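Local coordinates for protein yxeP (Bacillus subtilis, PDB 1YSJ) that probably catalyses the deacetylation of N-acetylcysteine to cysteine and acetate, using two divalent metal ions, in the pathway that breaks down S-(2-succino)cysteine, at residues 125-130 with 179-184; 130-135 with 151-156; 361-366 with 390-395. The protein carries 1 engineered substitution. One frame throughout, in Å; residues are numbered along the deposited sequence.

Interaction 1 of 3, residues 125-130 with 179-184. With NI (nickel (II) ion), chain C.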
loop_
_atom_site.group_PDB
_atom_site.type_symbol
_atom_site.label_atom_id
_atom_site.label_comp_id
_atom_site.label_asym_id
_atom_site.label_seq_id
_atom_site.Cartn_x
_atom_site.Cartn_y
_atom_site.Cartn_z
ATOM N N ASP A 125 -9.808 16.517 -31.562
ATOM C CA ASP A 125 -10.614 17.468 -32.308
ATOM C C ASP A 125 -9.942 17.767 -33.659
ATOM O O ASP A 125 -10.597 17.719 -34.704
ATOM C CB ASP A 125 -10.854 18.753 -31.490
ATOM C CG ASP A 125 -9.564 19.385 -30.966
ATOM O OD1 ASP A 125 -8.570 18.663 -30.737
ATOM O OD2 ASP A 125 -9.550 20.618 -30.764
ATOM N N PHE A 126 -8.634 18.041 -33.620
ATOM C CA PHE A 126 -7.808 18.187 -34.822
ATOM C C PHE A 126 -7.832 16.961 -35.742
ATOM O O PHE A 126 -8.026 17.108 -36.949
ATOM C CB PHE A 126 -6.366 18.562 -34.452
ATOM C CG PHE A 126 -5.372 18.368 -35.570
ATOM C CD1 PHE A 126 -5.308 19.268 -36.629
ATOM C CD2 PHE A 126 -4.492 17.287 -35.554
ATOM C CE1 PHE A 126 -4.393 19.089 -37.663
ATOM C CE2 PHE A 126 -3.569 17.098 -36.584
ATOM C CZ PHE A 126 -3.520 18.002 -37.641
ATOM N N HIS A 127 -7.629 15.765 -35.184
ATOM C CA HIS A 127 -7.659 14.533 -35.982
ATOM C C HIS A 127 -8.986 14.391 -36.715
ATOM O O HIS A 127 -9.005 14.100 -37.914
ATOM C CB HIS A 127 -7.422 13.281 -35.129
ATOM C CG HIS A 127 -6.115 13.276 -34.401
ATOM N ND1 HIS A 127 -5.922 12.576 -33.229
ATOM C CD2 HIS A 127 -4.941 13.897 -34.665
ATOM C CE1 HIS A 127 -4.683 12.759 -32.809
ATOM N NE2 HIS A 127 -4.070 13.561 -33.660
ATOM N N THR A 128 -10.079 14.608 -35.979
ATOM C CA THR A 128 -11.436 14.501 -36.511
ATOM C C THR A 128 -11.692 15.485 -37.652
ATOM O O THR A 128 -12.088 15.072 -38.744
ATOM C CB THR A 128 -12.495 14.668 -35.383
ATOM O OG1 THR A 128 -12.373 13.577 -34.459
ATOM C CG2 THR A 128 -13.916 14.701 -35.947
ATOM N N ALA A 129 -11.450 16.770 -37.403
ATOM C CA ALA A 129 -11.650 17.808 -38.421
ATOM C C ALA A 129 -10.810 17.572 -39.685
ATOM O O ALA A 129 -11.308 17.754 -40.794
ATOM C CB ALA A 129 -11.382 19.188 -37.847
ATOM N N SER A 130 -9.557 17.148 -39.502
ATOM C CA SER A 130 -8.654 16.806 -40.611
ATOM C C SER A 130 -9.211 15.708 -41.501
ATOM O O SER A 130 -9.239 15.856 -42.723
ATOM C CB SER A 130 -7.283 16.368 -40.088
ATOM O OG SER A 130 -6.566 17.456 -39.536
ATOM N N PHE A 179 -5.249 3.319 -42.113
ATOM C CA PHE A 179 -4.307 4.407 -41.923
ATOM C C PHE A 179 -4.800 5.392 -40.873
ATOM O O PHE A 179 -6.004 5.601 -40.714
ATOM C CB PHE A 179 -4.020 5.092 -43.261
ATOM C CG PHE A 179 -3.599 4.133 -44.335
ATOM C CD1 PHE A 179 -4.526 3.644 -45.253
ATOM C CD2 PHE A 179 -2.285 3.685 -44.405
ATOM C CE1 PHE A 179 -4.140 2.736 -46.240
ATOM C CE2 PHE A 179 -1.891 2.776 -45.388
ATOM C CZ PHE A 179 -2.817 2.303 -46.304
ATOM N N GLY A 180 -3.854 5.980 -40.150
ATOM C CA GLY A 180 -4.178 6.890 -39.068
ATOM C C GLY A 180 -3.054 7.859 -38.787
ATOM O O GLY A 180 -1.951 7.728 -39.317
HETATM N N MSE A 181 -3.344 8.846 -37.954
HETATM C CA MSE A 181 -2.345 9.809 -37.562
HETATM C C MSE A 181 -2.444 10.081 -36.077
HETATM O O MSE A 181 -3.477 9.831 -35.449
HETATM C CB MSE A 181 -2.527 11.119 -38.335
HETATM C CG MSE A 181 -3.246 12.214 -37.556
HETATM SE SE MSE A 181 -3.737 13.741 -38.632
HETATM C CE MSE A 181 -5.485 13.179 -39.114
ATOM N N HIS A 182 -1.352 10.589 -35.521
ATOM C CA HIS A 182 -1.441 11.337 -34.290
ATOM C C HIS A 182 -0.641 12.620 -34.432
ATOM O O HIS A 182 0.478 12.610 -34.952
ATOM C CB HIS A 182 -0.966 10.531 -33.088
ATOM C CG HIS A 182 -1.609 10.960 -31.807
ATOM N ND1 HIS A 182 -1.307 12.154 -31.186
ATOM C CD2 HIS A 182 -2.563 10.370 -31.049
ATOM C CE1 HIS A 182 -2.041 12.277 -30.095
ATOM N NE2 HIS A 182 -2.811 11.208 -29.988
ATOM N N ASN A 183 -1.232 13.724 -33.982
ATOM C CA ASN A 183 -0.535 15.000 -33.940
ATOM C C ASN A 183 0.737 14.858 -33.113
ATOM O O ASN A 183 0.764 14.127 -32.121
ATOM C CB ASN A 183 -1.444 16.101 -33.377
ATOM C CG ASN A 183 -1.702 15.946 -31.888
ATOM O OD1 ASN A 183 -0.914 16.395 -31.057
ATOM N ND2 ASN A 183 -2.807 15.304 -31.547
ATOM N N LYS A 184 1.791 15.538 -33.543
ATOM C CA LYS A 184 3.067 15.494 -32.855
ATOM C C LYS A 184 3.539 16.929 -32.634
ATOM O O LYS A 184 4.063 17.558 -33.555
ATOM C CB LYS A 184 4.083 14.683 -33.664
ATOM C CG LYS A 184 5.227 14.075 -32.847
ATOM C CD LYS A 184 4.744 12.887 -32.015
ATOM C CE LYS A 184 5.900 12.069 -31.458
ATOM N NZ LYS A 184 6.574 12.740 -30.328
HETATM NI NI NI C . -4.509 10.894 -28.630
HETATM O O HOH W 1 -4.050 9.524 -27.422
HETATM O O HOH W 2 -5.049 9.084 -29.898
#
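H127 and N183 meet because each first torsion turns the side chain across the gap: H127 carries its ring beside the backbone N (chi1 -59°), while N183 folds its amide between its own N and carbonyl carbon. The imidazole leaves the helix for the strand, and its NE2 accepts the backbone N-H of N183 at 2.9 Å, a fairly straight bond (162°) whose donor lies a little out of the ring plane. N183 ND2, hydrogen-bonded to the carbonyl oxygen of C122, also lies 3.0 Å from H127 NE2. At the other nitrogen, H127 ND1 is hydrogen-bonded to D97.

The same ring turns an edge to H182. H127 CE1 sits 3.5 Å above the middle of one H182 face, and the planes stand 73° apart in a T-shaped pair. H182 in turn is held in both directions: its ND1 meets a lone pair of N183 O at 3.0 Å, in the plane of the ring, and its NE2 binds nickel at 2.2 Å. C122, H124 and two waters complete the coordination of that ion.

On the flank away from the metal the contact is apolar. Selenomethionine M181, bent at its last torsion, brings SE obliquely to the F126 ring, 3.9 Å from its CE2, a Met-aromatic contact, and its CE reaches S130 CB. M181 CG also rests 3.8 Å from H127 CD2.

All the touching residues are buried, and both nitrogens of H127 and of H182 have partners: N183 N and D97 for the one, N183 O and nickel for the other. H127, which packs its edge on the face of a nickel ligand and bonds to the next residue's N-H, probably acts as a second-shell residue that helps position H182.

Interaction 2 of 3, residues 130-135 with 151-156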
loop_
_atom_site.group_PDB
_atom_site.type_symbol
_atom_site.label_atom_id
_atom_site.label_comp_id
_atom_site.label_asym_id
_atom_site.label_seq_id
_atom_site.Cartn_x
_atom_site.Cartn_y
_atom_site.Cartn_z
ATOM N N SER A 130 -9.557 17.148 -39.502
ATOM C CA SER A 130 -8.654 16.806 -40.611
ATOM C C SER A 130 -9.211 15.708 -41.501
ATOM O O SER A 130 -9.239 15.856 -42.723
ATOM C CB SER A 130 -7.283 16.368 -40.088
ATOM O OG SER A 130 -6.566 17.456 -39.536
ATOM N N ILE A 131 -9.656 14.615 -40.884
ATOM C CA ILE A 131 -10.158 13.449 -41.615
ATOM C C ILE A 131 -11.547 13.707 -42.230
ATOM O O ILE A 131 -11.935 13.050 -43.205
ATOM C CB ILE A 131 -10.107 12.152 -40.733
ATOM C CG1 ILE A 131 -8.667 11.836 -40.297
ATOM C CG2 ILE A 131 -10.705 10.933 -41.445
ATOM C CD1 ILE A 131 -7.633 11.827 -41.426
ATOM N N ILE A 132 -12.285 14.667 -41.674
ATOM C CA ILE A 132 -13.507 15.134 -42.325
ATOM C C ILE A 132 -13.104 15.903 -43.584
ATOM O O ILE A 132 -13.712 15.732 -44.649
ATOM C CB ILE A 132 -14.393 16.012 -41.402
ATOM C CG1 ILE A 132 -15.041 15.163 -40.310
ATOM C CG2 ILE A 132 -15.479 16.721 -42.214
ATOM C CD1 ILE A 132 -15.733 15.972 -39.224
ATOM N N GLY A 133 -12.069 16.733 -43.453
ATOM C CA GLY A 133 -11.463 17.407 -44.601
ATOM C C GLY A 133 -11.092 16.437 -45.710
ATOM O O GLY A 133 -11.466 16.639 -46.869
ATOM N N THR A 134 -10.367 15.380 -45.344
ATOM C CA THR A 134 -9.969 14.325 -46.276
ATOM C C THR A 134 -11.172 13.768 -47.034
ATOM O O THR A 134 -11.136 13.643 -48.261
ATOM C CB THR A 134 -9.236 13.178 -45.543
ATOM O OG1 THR A 134 -8.057 13.690 -44.919
ATOM C CG2 THR A 134 -8.831 12.068 -46.514
ATOM N N ALA A 135 -12.235 13.451 -46.295
ATOM C CA ALA A 135 -13.460 12.915 -46.883
ATOM C C ALA A 135 -14.071 13.900 -47.879
ATOM O O ALA A 135 -14.501 13.507 -48.965
ATOM C CB ALA A 135 -14.458 12.542 -45.795
ATOM N N PHE A 151 -14.261 5.630 -43.769
ATOM C CA PHE A 151 -13.814 6.544 -42.719
ATOM C C PHE A 151 -14.337 6.108 -41.356
ATOM O O PHE A 151 -15.531 5.852 -41.181
ATOM C CB PHE A 151 -14.233 7.986 -43.030
ATOM C CG PHE A 151 -13.617 8.529 -44.282
ATOM C CD1 PHE A 151 -14.209 8.296 -45.523
ATOM C CD2 PHE A 151 -12.435 9.262 -44.227
ATOM C CE1 PHE A 151 -13.637 8.791 -46.688
ATOM C CE2 PHE A 151 -11.855 9.759 -45.387
ATOM C CZ PHE A 151 -12.454 9.522 -46.621
ATOM N N ILE A 152 -13.420 6.029 -40.401
ATOM C CA ILE A 152 -13.708 5.554 -39.059
ATOM C C ILE A 152 -13.485 6.690 -38.063
ATOM O O ILE A 152 -12.355 7.142 -37.850
ATOM C CB ILE A 152 -12.821 4.325 -38.696
ATOM C CG1 ILE A 152 -13.094 3.172 -39.664
ATOM C CG2 ILE A 152 -13.046 3.882 -37.246
ATOM C CD1 ILE A 152 -12.059 2.066 -39.622
ATOM N N PHE A 153 -14.577 7.161 -37.475
ATOM C CA PHE A 153 -14.501 8.144 -36.408
ATOM C C PHE A 153 -14.767 7.407 -35.102
ATOM O O PHE A 153 -15.905 7.138 -34.732
ATOM C CB PHE A 153 -15.459 9.317 -36.664
ATOM C CG PHE A 153 -15.128 10.096 -37.916
ATOM C CD1 PHE A 153 -15.688 9.742 -39.144
ATOM C CD2 PHE A 153 -14.243 11.168 -37.871
ATOM C CE1 PHE A 153 -15.381 10.444 -40.304
ATOM C CE2 PHE A 153 -13.924 11.884 -39.032
ATOM C CZ PHE A 153 -14.496 11.520 -40.250
ATOM N N GLN A 154 -13.676 7.070 -34.427
ATOM C CA GLN A 154 -13.674 6.088 -33.365
ATOM C C GLN A 154 -13.825 6.708 -31.976
ATOM O O GLN A 154 -13.081 7.623 -31.618
ATOM C CB GLN A 154 -12.372 5.278 -33.438
ATOM C CG GLN A 154 -12.177 4.300 -32.291
ATOM C CD GLN A 154 -10.726 3.997 -32.017
ATOM O OE1 GLN A 154 -9.991 3.552 -32.905
ATOM N NE2 GLN A 154 -10.300 4.219 -30.775
ATOM N N PRO A 155 -14.764 6.181 -31.171
ATOM C CA PRO A 155 -14.887 6.656 -29.793
ATOM C C PRO A 155 -13.837 6.001 -28.903
ATOM O O PRO A 155 -13.227 5.015 -29.307
ATOM C CB PRO A 155 -16.277 6.162 -29.386
ATOM C CG PRO A 155 -16.461 4.901 -30.171
ATOM C CD PRO A 155 -15.736 5.111 -31.478
ATOM N N ALA A 156 -13.618 6.567 -27.717
ATOM C CA ALA A 156 -12.936 5.866 -26.621
ATOM C C ALA A 156 -11.499 5.380 -26.900
ATOM O O ALA A 156 -11.128 4.264 -26.507
ATOM C CB ALA A 156 -13.811 4.703 -26.119
#
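I131 of helix 124-139 meets strand 148-154 through its CG2 methyl, which serves two rings of the strand. It lies at the edge of F151, 3.7 Å from CD2, and 4.0 Å from CZ of F153. This branch stands anti to the backbone N, which leaves CG1 and CD1 to lead off in another direction, toward F392 of helix 384-402.

One residue on, I132 points past the strand rather than at it, yet its CG1 comes within 3.7 Å of F153 CZ, the two side chains crossing at about a right angle. I131 and I132 therefore both bear on the end of the F153 ring, which lies between them and helix 52-64, where I58 and L62 also touch it.

A turn of the helix beyond I131, T134 puts its CG2 methyl in the plane of the F151 ring, 4.0 Å from CE2. Its hydroxyl is on the other branch (chi1 -61°) and is hydrogen-bonded to the carbonyl oxygen of S389, so the residue offers carbon to the strand and oxygen to the neighbouring helix.

A135 completes the row. Its CB stands over one face of F151, 3.8 Å from the ring centroid and only 15° off the normal, a CH-pi contact displaced toward the rim; A135 CA is 3.5 Å from F151 CZ. F151 is thus gripped at its edge by two methyls and on a face by a third.

Helix and strand run nearly antiparallel (161°), as expected of a helix and the second strand in the beta-alpha-beta unit 91-97, 124-139, 148-154. No hydrogen bond links them, so cohesion here rests on dispersion and the hydrophobic effect between buried carbon surfaces.

Interaction 3 of 3, residues 361-366 with 390-395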
loop_
_atom_site.group_PDB
_atom_site.type_symbol
_atom_site.label_atom_id
_atom_site.label_comp_id
_atom_site.label_asym_id
_atom_site.label_seq_id
_atom_site.Cartn_x
_atom_site.Cartn_y
_atom_site.Cartn_z
ATOM N N PHE A 361 -0.763 1.576 -41.442
ATOM C CA PHE A 361 0.280 2.582 -41.291
ATOM C C PHE A 361 -0.201 3.786 -40.475
ATOM O O PHE A 361 -1.236 4.383 -40.770
ATOM C CB PHE A 361 0.799 3.032 -42.659
ATOM C CG PHE A 361 2.253 3.394 -42.664
ATOM C CD1 PHE A 361 3.224 2.421 -42.901
ATOM C CD2 PHE A 361 2.660 4.703 -42.428
ATOM C CE1 PHE A 361 4.577 2.745 -42.905
ATOM C CE2 PHE A 361 4.019 5.039 -42.428
ATOM C CZ PHE A 361 4.975 4.058 -42.665
ATOM N N PHE A 362 0.576 4.139 -39.457
ATOM C CA PHE A 362 0.247 5.223 -38.546
ATOM C C PHE A 362 1.373 6.251 -38.573
ATOM O O PHE A 362 2.540 5.905 -38.376
ATOM C CB PHE A 362 0.076 4.649 -37.138
ATOM C CG PHE A 362 -0.600 5.576 -36.163
ATOM C CD1 PHE A 362 -1.984 5.733 -36.175
ATOM C CD2 PHE A 362 0.143 6.258 -35.205
ATOM C CE1 PHE A 362 -2.617 6.575 -35.258
ATOM C CE2 PHE A 362 -0.476 7.104 -34.282
ATOM C CZ PHE A 362 -1.856 7.259 -34.307
ATOM N N VAL A 363 1.030 7.512 -38.814
ATOM C CA VAL A 363 2.048 8.563 -38.943
ATOM C C VAL A 363 1.937 9.673 -37.892
ATOM O O VAL A 363 0.860 9.908 -37.332
ATOM C CB VAL A 363 2.048 9.204 -40.359
ATOM C CG1 VAL A 363 2.410 8.178 -41.414
ATOM C CG2 VAL A 363 0.702 9.865 -40.674
ATOM N N TRP A 364 3.060 10.347 -37.635
ATOM C CA TRP A 364 3.055 11.579 -36.851
ATOM C C TRP A 364 2.675 12.747 -37.751
ATOM O O TRP A 364 3.223 12.897 -38.844
ATOM C CB TRP A 364 4.427 11.873 -36.231
ATOM C CG TRP A 364 4.978 10.871 -35.233
ATOM C CD1 TRP A 364 6.288 10.494 -35.103
ATOM C CD2 TRP A 364 4.256 10.148 -34.216
ATOM N NE1 TRP A 364 6.427 9.584 -34.083
ATOM C CE2 TRP A 364 5.199 9.350 -33.523
ATOM C CE3 TRP A 364 2.912 10.095 -33.826
ATOM C CZ2 TRP A 364 4.840 8.512 -32.460
ATOM C CZ3 TRP A 364 2.554 9.255 -32.773
ATOM C CH2 TRP A 364 3.517 8.476 -32.103
HETATM N N MSE A 365 1.740 13.574 -37.291
HETATM C CA MSE A 365 1.407 14.812 -37.983
HETATM C C MSE A 365 1.996 15.994 -37.211
HETATM O O MSE A 365 1.558 16.294 -36.098
HETATM C CB MSE A 365 -0.113 14.950 -38.121
HETATM C CG MSE A 365 -0.589 16.105 -39.017
HETATM SE SE MSE A 365 0.076 16.052 -40.868
HETATM C CE MSE A 365 -0.524 14.231 -41.407
ATOM N N GLY A 366 2.994 16.652 -37.796
ATOM C CA GLY A 366 3.600 17.835 -37.185
ATOM C C GLY A 366 2.568 18.921 -36.949
ATOM O O GLY A 366 1.798 19.253 -37.850
ATOM N N GLN A 390 -5.134 17.061 -46.747
ATOM C CA GLN A 390 -4.538 16.839 -48.065
ATOM C C GLN A 390 -3.672 15.580 -48.108
ATOM O O GLN A 390 -3.708 14.832 -49.092
ATOM C CB GLN A 390 -3.697 18.046 -48.491
ATOM C CG GLN A 390 -4.466 19.348 -48.674
ATOM C CD GLN A 390 -3.613 20.458 -49.283
ATOM O OE1 GLN A 390 -4.137 21.390 -49.900
ATOM N NE2 GLN A 390 -2.296 20.359 -49.121
ATOM N N TYR A 391 -2.897 15.357 -47.048
ATOM C CA TYR A 391 -1.998 14.208 -46.972
ATOM C C TYR A 391 -2.728 12.871 -47.099
ATOM O O TYR A 391 -2.328 12.013 -47.888
ATOM C CB TYR A 391 -1.187 14.229 -45.671
ATOM C CG TYR A 391 -0.235 13.063 -45.545
ATOM C CD1 TYR A 391 0.967 13.042 -46.255
ATOM C CD2 TYR A 391 -0.544 11.969 -44.731
ATOM C CE1 TYR A 391 1.845 11.966 -46.152
ATOM C CE2 TYR A 391 0.327 10.889 -44.617
ATOM C CZ TYR A 391 1.520 10.896 -45.333
ATOM O OH TYR A 391 2.391 9.837 -45.231
ATOM N N PHE A 392 -3.789 12.704 -46.314
ATOM C CA PHE A 392 -4.539 11.457 -46.291
ATOM C C PHE A 392 -5.411 11.270 -47.528
ATOM O O PHE A 392 -5.709 10.138 -47.912
ATOM C CB PHE A 392 -5.356 11.340 -45.002
ATOM C CG PHE A 392 -4.545 10.896 -43.823
ATOM C CD1 PHE A 392 -3.918 11.829 -42.999
ATOM C CD2 PHE A 392 -4.381 9.544 -43.548
ATOM C CE1 PHE A 392 -3.151 11.418 -41.915
ATOM C CE2 PHE A 392 -3.616 9.117 -42.454
ATOM C CZ PHE A 392 -3.001 10.051 -41.642
ATOM N N ALA A 393 -5.809 12.378 -48.151
ATOM C CA ALA A 393 -6.506 12.327 -49.433
ATOM C C ALA A 393 -5.572 11.817 -50.530
ATOM O O ALA A 393 -5.968 10.990 -51.355
ATOM C CB ALA A 393 -7.069 13.693 -49.792
ATOM N N GLU A 394 -4.329 12.293 -50.525
ATOM C CA GLU A 394 -3.361 11.876 -51.533
ATOM C C GLU A 394 -2.851 10.463 -51.266
ATOM O O GLU A 394 -2.657 9.683 -52.202
ATOM C CB GLU A 394 -2.201 12.870 -51.628
ATOM C CG GLU A 394 -1.461 12.832 -52.960
ATOM C CD GLU A 394 -2.338 13.220 -54.154
ATOM O OE1 GLU A 394 -3.207 14.113 -54.013
ATOM O OE2 GLU A 394 -2.143 12.631 -55.241
ATOM N N LEU A 395 -2.654 10.141 -49.989
ATOM C CA LEU A 395 -2.268 8.796 -49.566
ATOM C C LEU A 395 -3.301 7.753 -49.994
ATOM O O LEU A 395 -2.938 6.707 -50.530
ATOM C CB LEU A 395 -2.047 8.747 -48.050
ATOM C CG LEU A 395 -1.595 7.424 -47.423
ATOM C CD1 LEU A 395 -0.196 7.027 -47.893
ATOM C CD2 LEU A 395 -1.647 7.510 -45.912
#
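V363 and selenomethionine M365, alternate residues of strand 360-366, send their ends to two consecutive aromatic residues of helix 384-402, Y391 and F392. In V363 the methyl that does most of the touching, CG2, occupies the position between the backbone N and the carbonyl carbon (chi1 -63° for CG1). That places it 3.8 Å from F392 CZ, reaching out to meet a ring that comes from the opposite direction, and 4.1 Å from Y391 CE2. The other methyl, CG1, is turned to the far end of the tyrosine, 4.2 Å from OH.

M365 does not aim at the helix from its backbone. It starts with CG anti to the backbone N and then bends twice the same way, at chi2 (58°) and chi3 (55°), and this curl brings the terminal methyl against both rings, beside the place where they meet. CE ends 3.9 Å from F392 CE1 and 4.0 Å from Y391 CD2, the chain sliding past both aromatics in opposite directions to theirs. Neither methyl lies squarely over a ring; all four approaches are oblique.

The aromatic pair is itself arranged by torsions. Y391 extends with CG anti to its N, whereas F392 tucks CG beside its own, and the two rings pack on each other, with Y391 CD2 3.7 Å above one face of F392, toward its rim. The tyrosine hydroxyl is hydrogen-bonded to the carbonyl oxygen of A328, which ties down the far end of the ring.

The contact packs helix 384-402 against the sheet strand that precedes it in the chain, the two running roughly antiparallel. M365 also touches F126 of helix 124-139, while F392 wedges against M181 of strand 175-184 and against I131 and T134, so this helix lies alongside helix 124-139 on the sheet.

How the interactions relate
All three contacts pack helices 124-139 and 384-402 onto the mixed sheet of the metal-binding domain. Interactions 1 and 2 use successive parts of helix 124-139 and share S130; they also touch where M181 CE lies 3.4 Å from I131 CD1. Interaction 3 joins interaction 1 through neighbouring strands, with probable backbone hydrogen bonds K184 N to M365 O (2.7 Å) and M365 N to H182 O (2.8 Å). Interactions 2 and 3 meet between the helices, T134 CG2 being 3.5 Å from A393 N. Interaction 1 holds a nickel ligand, whereas the side chains of I131 and M365 approach nickel only to about 12 and 11 Å.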